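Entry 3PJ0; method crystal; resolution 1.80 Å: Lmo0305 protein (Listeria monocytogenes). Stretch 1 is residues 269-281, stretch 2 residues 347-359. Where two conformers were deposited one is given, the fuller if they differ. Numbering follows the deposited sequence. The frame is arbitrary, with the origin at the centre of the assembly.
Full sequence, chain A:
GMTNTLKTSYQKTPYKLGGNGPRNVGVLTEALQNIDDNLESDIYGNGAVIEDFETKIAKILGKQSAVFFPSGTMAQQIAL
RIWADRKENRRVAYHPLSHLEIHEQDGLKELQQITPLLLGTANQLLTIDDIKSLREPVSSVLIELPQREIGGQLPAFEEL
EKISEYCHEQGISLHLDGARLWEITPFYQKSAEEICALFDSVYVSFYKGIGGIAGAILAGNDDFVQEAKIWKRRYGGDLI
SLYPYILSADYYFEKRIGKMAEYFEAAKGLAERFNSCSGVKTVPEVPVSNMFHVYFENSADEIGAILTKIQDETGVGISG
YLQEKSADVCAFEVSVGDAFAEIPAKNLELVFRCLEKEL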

# COMPACT_ATOMS: atom_id res chain seq x y z
N GLY A 269 -35.00 -5.93 8.49
CA GLY A 269 -35.88 -5.33 9.51
C GLY A 269 -35.86 -3.81 9.39
O GLY A 269 -36.92 -3.17 9.40
N LEU A 270 -34.67 -3.22 9.25
CA LEU A 270 -34.52 -1.77 9.11
C LEU A 270 -35.20 -1.27 7.83
O LEU A 270 -35.92 -0.28 7.88
CB LEU A 270 -33.04 -1.38 9.14
CG LEU A 270 -32.68 0.10 9.19
CD1 LEU A 270 -33.43 0.79 10.33
CD2 LEU A 270 -31.15 0.30 9.35
N ALA A 271 -34.95 -1.93 6.70
CA ALA A 271 -35.58 -1.54 5.43
C ALA A 271 -37.09 -1.55 5.56
O ALA A 271 -37.77 -0.63 5.07
CB ALA A 271 -35.11 -2.47 4.25
N GLU A 272 -37.64 -2.57 6.23
CA GLU A 272 -39.11 -2.61 6.43
C GLU A 272 -39.61 -1.36 7.12
O GLU A 272 -40.66 -0.82 6.78
CB GLU A 272 -39.56 -3.80 7.30
CG GLU A 272 -39.64 -5.14 6.60
CD GLU A 272 -40.28 -6.20 7.48
OE1 GLU A 272 -40.93 -5.85 8.49
OE2 GLU A 272 -40.15 -7.41 7.15
N ARG A 273 -38.86 -0.91 8.12
CA ARG A 273 -39.26 0.29 8.86
C ARG A 273 -39.17 1.52 7.97
O ARG A 273 -40.08 2.33 7.97
CB ARG A 273 -38.38 0.50 10.11
CG ARG A 273 -38.45 -0.57 11.20
CD ARG A 273 -37.37 -0.29 12.28
NE ARG A 273 -37.37 -1.23 13.41
CZ ARG A 273 -37.93 -1.00 14.60
NH1 ARG A 273 -38.59 0.13 14.85
NH2 ARG A 273 -37.85 -1.93 15.55
N PHE A 274 -38.10 1.66 7.18
CA PHE A 274 -38.01 2.78 6.23
C PHE A 274 -39.18 2.78 5.22
O PHE A 274 -39.87 3.80 5.05
CB PHE A 274 -36.67 2.79 5.49
CG PHE A 274 -35.55 3.43 6.27
CD1 PHE A 274 -35.59 4.80 6.55
CD2 PHE A 274 -34.46 2.70 6.70
CE1 PHE A 274 -34.56 5.41 7.27
CE2 PHE A 274 -33.43 3.30 7.41
CZ PHE A 274 -33.48 4.66 7.70
N ASN A 275 -39.44 1.63 4.61
CA ASN A 275 -40.51 1.51 3.63
C ASN A 275 -41.89 1.80 4.22
O ASN A 275 -42.78 2.24 3.49
CB ASN A 275 -40.51 0.11 2.99
CG ASN A 275 -39.42 -0.05 1.91
OD1 ASN A 275 -39.44 0.64 0.87
ND2 ASN A 275 -38.50 -1.00 2.13
N SER A 276 -42.06 1.56 5.52
CA SER A 276 -43.35 1.81 6.18
C SER A 276 -43.64 3.31 6.28
O SER A 276 -44.79 3.70 6.55
CB SER A 276 -43.39 1.16 7.58
OG SER A 276 -42.53 1.81 8.51
N CYS A 277 -42.62 4.14 6.08
CA CYS A 277 -42.77 5.60 6.17
C CYS A 277 -43.27 6.19 4.86
O CYS A 277 -42.84 5.78 3.76
CB CYS A 277 -41.47 6.28 6.59
SG CYS A 277 -40.88 5.75 8.23
N SER A 278 -44.22 7.11 4.97
CA SER A 278 -44.83 7.73 3.79
C SER A 278 -43.79 8.61 3.10
O SER A 278 -43.16 9.45 3.74
CB SER A 278 -46.06 8.55 4.20
OG SER A 278 -46.82 8.90 3.06
N GLY A 279 -43.61 8.40 1.80
CA GLY A 279 -42.64 9.13 0.98
C GLY A 279 -41.21 8.61 1.11
O GLY A 279 -40.27 9.29 0.69
N VAL A 280 -41.04 7.43 1.69
CA VAL A 280 -39.74 6.82 1.88
C VAL A 280 -39.82 5.41 1.31
O VAL A 280 -40.78 4.68 1.58
CB VAL A 280 -39.36 6.71 3.38
CG1 VAL A 280 -37.94 6.12 3.55
CG2 VAL A 280 -39.49 8.07 4.11
N LYS A 281 -38.82 5.04 0.50
CA LYS A 281 -38.68 3.67 0.02
C LYS A 281 -37.20 3.25 0.07
O LYS A 281 -36.31 4.09 0.16
CB LYS A 281 -39.19 3.53 -1.41
CG LYS A 281 -38.27 4.16 -2.50
CD LYS A 281 -38.85 4.06 -3.93
CE LYS A 281 -37.89 4.66 -4.97
NZ LYS A 281 -38.39 4.56 -6.38
N ASN A 347 -34.66 4.17 21.61
CA ASN A 347 -34.13 5.19 20.71
C ASN A 347 -34.45 4.86 19.26
O ASN A 347 -34.86 5.73 18.48
CB ASN A 347 -32.63 5.37 20.91
CG ASN A 347 -32.26 5.70 22.34
OD1 ASN A 347 -32.49 4.89 23.25
ND2 ASN A 347 -31.65 6.86 22.55
N LEU A 348 -34.26 3.58 18.90
CA LEU A 348 -34.53 3.08 17.55
C LEU A 348 -36.01 3.28 17.20
O LEU A 348 -36.31 3.85 16.16
CB LEU A 348 -34.09 1.60 17.45
CG LEU A 348 -34.28 0.83 16.13
CD1 LEU A 348 -33.60 1.55 14.96
CD2 LEU A 348 -33.74 -0.60 16.28
N GLU A 349 -36.93 2.87 18.09
CA GLU A 349 -38.38 3.08 17.87
C GLU A 349 -38.69 4.55 17.68
O GLU A 349 -39.49 4.92 16.82
CB GLU A 349 -39.23 2.61 19.07
CG GLU A 349 -39.25 1.11 19.29
CD GLU A 349 -39.80 0.34 18.09
OE1 GLU A 349 -40.59 0.91 17.30
OE2 GLU A 349 -39.43 -0.86 17.95
N LEU A 350 -38.04 5.40 18.47
CA LEU A 350 -38.31 6.83 18.44
C LEU A 350 -37.92 7.48 17.11
O LEU A 350 -38.65 8.35 16.62
CB LEU A 350 -37.61 7.52 19.61
CG LEU A 350 -37.93 8.98 19.89
CD1 LEU A 350 -39.43 9.24 20.10
CD2 LEU A 350 -37.12 9.41 21.11
N VAL A 351 -36.80 7.02 16.54
CA VAL A 351 -36.33 7.50 15.25
C VAL A 351 -37.42 7.41 14.19
O VAL A 351 -37.68 8.37 13.48
CB VAL A 351 -35.11 6.68 14.75
CG1 VAL A 351 -34.93 6.82 13.23
CG2 VAL A 351 -33.85 7.07 15.53
N PHE A 352 -38.06 6.25 14.12
CA PHE A 352 -39.10 6.00 13.13
C PHE A 352 -40.44 6.61 13.48
O PHE A 352 -41.15 7.07 12.60
CB PHE A 352 -39.16 4.52 12.81
CG PHE A 352 -37.93 4.04 12.11
CD1 PHE A 352 -37.79 4.24 10.74
CD2 PHE A 352 -36.88 3.48 12.81
CE1 PHE A 352 -36.64 3.85 10.08
CE2 PHE A 352 -35.73 3.09 12.15
CZ PHE A 352 -35.61 3.27 10.78
N ARG A 353 -40.80 6.64 14.77
CA ARG A 353 -42.00 7.35 15.18
C ARG A 353 -41.84 8.81 14.72
O ARG A 353 -42.75 9.36 14.10
CB ARG A 353 -42.20 7.25 16.69
N CYS A 354 -40.66 9.40 14.96
CA CYS A 354 -40.38 10.80 14.56
C CYS A 354 -40.33 10.98 13.04
O CYS A 354 -40.81 11.98 12.51
CB CYS A 354 -39.06 11.31 15.15
SG CYS A 354 -39.07 11.59 16.93
N LEU A 355 -39.75 10.00 12.35
CA LEU A 355 -39.66 10.06 10.90
C LEU A 355 -41.06 10.08 10.29
O LEU A 355 -41.35 10.89 9.42
CB LEU A 355 -38.84 8.88 10.36
CG LEU A 355 -38.31 9.02 8.93
CD1 LEU A 355 -37.47 10.29 8.80
CD2 LEU A 355 -37.49 7.78 8.53
N GLU A 356 -41.93 9.20 10.80
CA GLU A 356 -43.32 9.11 10.35
C GLU A 356 -44.09 10.41 10.64
O GLU A 356 -44.94 10.82 9.84
CB GLU A 356 -44.00 7.89 11.02
CG GLU A 356 -43.33 6.52 10.64
CD GLU A 356 -43.69 5.33 11.58
OE1 GLU A 356 -44.68 5.43 12.34
OE2 GLU A 356 -42.99 4.29 11.53
N LYS A 357 -43.76 11.07 11.75
CA LYS A 357 -44.40 12.34 12.17
C LYS A 357 -43.97 13.55 11.35
O LYS A 357 -44.79 14.44 11.08
CB LYS A 357 -44.11 12.62 13.65
CG LYS A 357 -44.66 13.94 14.19
N GLU A 358 -42.69 13.59 10.94
CA GLU A 358 -42.14 14.75 10.21
C GLU A 358 -42.42 14.78 8.70
O GLU A 358 -42.36 15.84 8.09
CB GLU A 358 -40.63 14.90 10.47
CG GLU A 358 -40.25 15.21 11.92
CD GLU A 358 -40.80 16.56 12.42
OE1 GLU A 358 -40.91 17.52 11.62
OE2 GLU A 358 -41.10 16.65 13.63
N LEU A 359 -42.69 13.62 8.10
CA LEU A 359 -43.01 13.57 6.67
C LEU A 359 -44.36 12.87 6.44
O LEU A 359 -45.34 13.23 7.11
CB LEU A 359 -41.87 12.93 5.86
CG LEU A 359 -41.14 11.72 6.43
CD1 LEU A 359 -42.04 10.50 6.43
CD2 LEU A 359 -39.89 11.46 5.63
OXT LEU A 359 -44.51 11.98 5.60

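The strongest polar link between the stretches is the salt bridge of Arg-273 and Glu-349. Arg-273 NH2 donates a hydrogen bond to Glu-349 OE2 at 3.1 Å. Two weak hydrogen bonds support it: Arg-273 NH1 reaches Glu-349 OE1 at 3.3 Å and Glu-349 OE2 at 3.4 Å. The carboxylate lies at the edge of the guanidinium, near its plane, where the N-H groups point. The CA-to-CB bond of Glu-349 points away from the first stretch, but chi1 and chi2 are both m and the carboxylate comes back within reach. One face of the guanidinium is covered by Leu-348, with Arg-273 CZ 4.4 Å from Leu-348 CG.

No other hydrogen bond crosses the contact. Ser-276 OG instead turns back on its own stretch and donates to Arg-273 O at 2.6 Å. Ser-278 O and Leu-359 OXT are 3.4 Å apart, but both are acceptors, so no hydrogen bond forms.

The backbones run in similar directions. Helices 269-275 and 347-358 have their N-to-C directions 24° apart, and their axes approach to 10.7 Å. The chains draw closer as far as Cys-277: the CA atoms of Leu-270 and Leu-348 are 9.7 Å apart, those of Arg-273 and Phe-352 are 7.1 Å apart, and those of Cys-277 and Glu-356 are 5.5 Å apart. The CA atoms of Ser-278 and Leu-359 are again farther apart, at 6.8 Å.

Phe-352 is the hub of the packing. Its edge meets the face of Phe-274, with ring centroids 5.0 Å apart and planes at 77°. This lets ring hydrogens approach the pi cloud of Phe-274. One face of Phe-352 receives the aliphatic part of Arg-273. Arg-273 CB lies 3.8 Å from the centroid of the Phe-352 ring, 12° off its normal, as a CH-pi contact. The arginine thus packs through its carbon chain and bonds through its charged end. Leu-270 adds a tight apolar contact, its CD1 lying 3.3 Å from Phe-352 CZ.

Cys-277 continues the apolar surface. Its SG is 4.0 Å from Leu-355 CD2, and 3.5 Å from Glu-356 CG, an aliphatic carbon of that acidic side chain.

Beyond the first helix, a type II beta turn runs from Cys-277 to Val-280, closed by Val-280 N bonding to Cys-277 O at 3.2 Å. Gly-279 has phi 80°, a value that favours glycine. The C-terminal Leu-359 packs against this turn. Its CD2 is 3.7 Å from Val-280 CG2, and its CD1 is 3.1 Å from Ser-278 O.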